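Local coordinates for CurF (Lyngbya majuscula, PDB 5DP2), which probably catalyses NADPH-dependent cyclopropane ring formation in curacin A biosynthesis, as an enoyl reductase domain turned cyclopropanase, at residues P10-I15 against N77-V82. Sequence-based numbering, arbitrary orientation.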
# COMPACT_ATOMS: atom_id res chain seq x y z
N PRO A 10 -2.08 -21.58 16.73
CA PRO A 10 -2.46 -20.94 15.45
C PRO A 10 -3.77 -20.18 15.56
O PRO A 10 -4.79 -20.71 16.06
CB PRO A 10 -2.57 -22.11 14.49
CG PRO A 10 -1.72 -23.19 15.11
CD PRO A 10 -1.88 -23.02 16.59
N VAL A 11 -3.73 -18.95 15.05
CA VAL A 11 -4.89 -18.07 15.03
C VAL A 11 -4.95 -17.33 13.68
O VAL A 11 -3.99 -17.32 12.89
CB VAL A 11 -4.90 -17.06 16.20
CG1 VAL A 11 -5.15 -17.75 17.53
CG2 VAL A 11 -3.61 -16.25 16.25
N GLN A 12 -6.08 -16.67 13.44
CA GLN A 12 -6.30 -15.85 12.25
C GLN A 12 -7.20 -14.68 12.64
O GLN A 12 -8.20 -14.88 13.35
CB GLN A 12 -6.91 -16.65 11.11
CG GLN A 12 -7.18 -15.82 9.86
CD GLN A 12 -7.58 -16.72 8.71
OE1 GLN A 12 -8.75 -17.11 8.58
NE2 GLN A 12 -6.61 -17.07 7.88
N LEU A 13 -6.88 -13.48 12.16
CA LEU A 13 -7.68 -12.29 12.49
C LEU A 13 -8.98 -12.33 11.69
O LEU A 13 -8.98 -12.49 10.47
CB LEU A 13 -6.86 -11.04 12.14
CG LEU A 13 -7.43 -9.72 12.67
CD1 LEU A 13 -7.39 -9.67 14.17
CD2 LEU A 13 -6.62 -8.57 12.07
N ARG A 14 -10.10 -12.16 12.40
CA ARG A 14 -11.42 -12.27 11.81
C ARG A 14 -12.36 -11.26 12.46
O ARG A 14 -12.04 -10.69 13.50
CB ARG A 14 -11.98 -13.70 11.98
CG ARG A 14 -11.13 -14.79 11.33
CD ARG A 14 -11.21 -14.80 9.81
NE ARG A 14 -12.42 -15.51 9.34
CZ ARG A 14 -12.51 -16.84 9.29
NH1 ARG A 14 -11.45 -17.60 9.49
NH2 ARG A 14 -13.67 -17.42 9.02
N ILE A 15 -13.53 -11.09 11.85
CA ILE A 15 -14.61 -10.29 12.43
C ILE A 15 -15.92 -11.08 12.34
O ILE A 15 -16.12 -11.87 11.42
CB ILE A 15 -14.78 -8.93 11.72
CG1 ILE A 15 -14.96 -9.09 10.21
CG2 ILE A 15 -13.62 -8.01 12.05
CD1 ILE A 15 -15.31 -7.80 9.48
N ASN A 77 -16.27 -14.45 6.94
CA ASN A 77 -15.24 -15.15 6.16
C ASN A 77 -14.07 -14.24 5.79
O ASN A 77 -13.08 -14.72 5.25
CB ASN A 77 -15.85 -15.75 4.89
CG ASN A 77 -16.83 -16.86 5.18
OD1 ASN A 77 -16.95 -17.33 6.32
ND2 ASN A 77 -17.52 -17.30 4.13
N LEU A 78 -14.20 -12.93 6.00
CA LEU A 78 -13.16 -11.97 5.58
C LEU A 78 -11.86 -12.18 6.36
O LEU A 78 -11.87 -12.25 7.59
CB LEU A 78 -13.67 -10.55 5.79
CG LEU A 78 -12.75 -9.42 5.30
CD1 LEU A 78 -12.56 -9.42 3.79
CD2 LEU A 78 -13.30 -8.08 5.74
N THR A 79 -10.75 -12.23 5.63
CA THR A 79 -9.42 -12.24 6.23
C THR A 79 -8.71 -10.92 5.91
O THR A 79 -9.15 -10.13 5.07
CB THR A 79 -8.59 -13.46 5.78
OG1 THR A 79 -8.36 -13.40 4.37
CG2 THR A 79 -9.27 -14.76 6.08
N PHE A 80 -7.59 -10.72 6.61
CA PHE A 80 -6.83 -9.48 6.52
C PHE A 80 -5.36 -9.81 6.33
O PHE A 80 -4.90 -10.88 6.71
CB PHE A 80 -7.01 -8.66 7.81
CG PHE A 80 -8.45 -8.38 8.13
CD1 PHE A 80 -9.09 -7.29 7.58
CD2 PHE A 80 -9.19 -9.24 8.93
CE1 PHE A 80 -10.43 -7.07 7.81
CE2 PHE A 80 -10.53 -9.02 9.16
CZ PHE A 80 -11.15 -7.93 8.62
N GLY A 81 -4.64 -8.84 5.77
CA GLY A 81 -3.20 -8.95 5.57
C GLY A 81 -2.91 -9.09 4.09
O GLY A 81 -2.79 -10.23 3.57
N VAL A 82 -2.79 -7.96 3.41
CA VAL A 82 -2.60 -7.92 1.98
C VAL A 82 -1.11 -7.94 1.59
O VAL A 82 -0.76 -7.85 0.42
CB VAL A 82 -3.39 -6.75 1.34
CG1 VAL A 82 -4.89 -6.94 1.52
CG2 VAL A 82 -2.93 -5.40 1.88
O HOH W 1 -6.90 -12.58 8.68
O HOH W 2 -13.86 -12.62 9.40
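Leu13 and Arg14 at the end of strand 11-14, with Ile15 just beyond it, pack against the loop 77-82 that leads into strand 83-91, in a largely buried, water-bridged contact on the GroES-like side of this medium-chain reductase fold. Over residues 12-15 and 77-80 the two chains point 112° apart and are joined by two waters instead of direct hydrogen bonds. One water lies 2.7 Å from Leu13 O and accepts from Phe80 N; the other sits beside Leu78 O and accepts from Ile15 N, with a weak bond from Arg14 NE in the guanidinium plane. Phe80 has its CG anti to the carbonyl carbon (chi1 -55°), which brings CG toward the strand. Leu13 O meets the ring at its edge, close to the ring plane, 3.6 Å from Phe80 CD2. The Leu13 side chain crosses Phe80 at about a right angle, CD2 to CD2 4.1 Å, while Ile15 CG2 approaches Phe80 CZ and Ile15 CD1 meets Leu78 CD2 at 4.3 Å. Arg14 bends at chi2, its CD coming 3.4 Å from Leu78 O. Its NH1 donates to Gln12 OE1 (2.9 Å), tilted 31° out of the guanidinium plane, and NH2 reaches Glu76 O. Gln12 OE1, which also accepts from Arg69, rests against Thr79 CG2 at 3.5 Å, and Thr79 OG1 is tied to Gly110 O. An alanine in place of Arg14 would probably leave Glu76 O and Gln12 OE1 each short of one donor, strip the CD packing from Leu78 O and cost the second water its weak NE bond. Strand 11-14 pairs antiparallel with strand 25-28, and Leu13 also touches helix 321-329, while helix 50-57 packs on Leu78 and Phe80, with Glu52 accepting from Gly81 N.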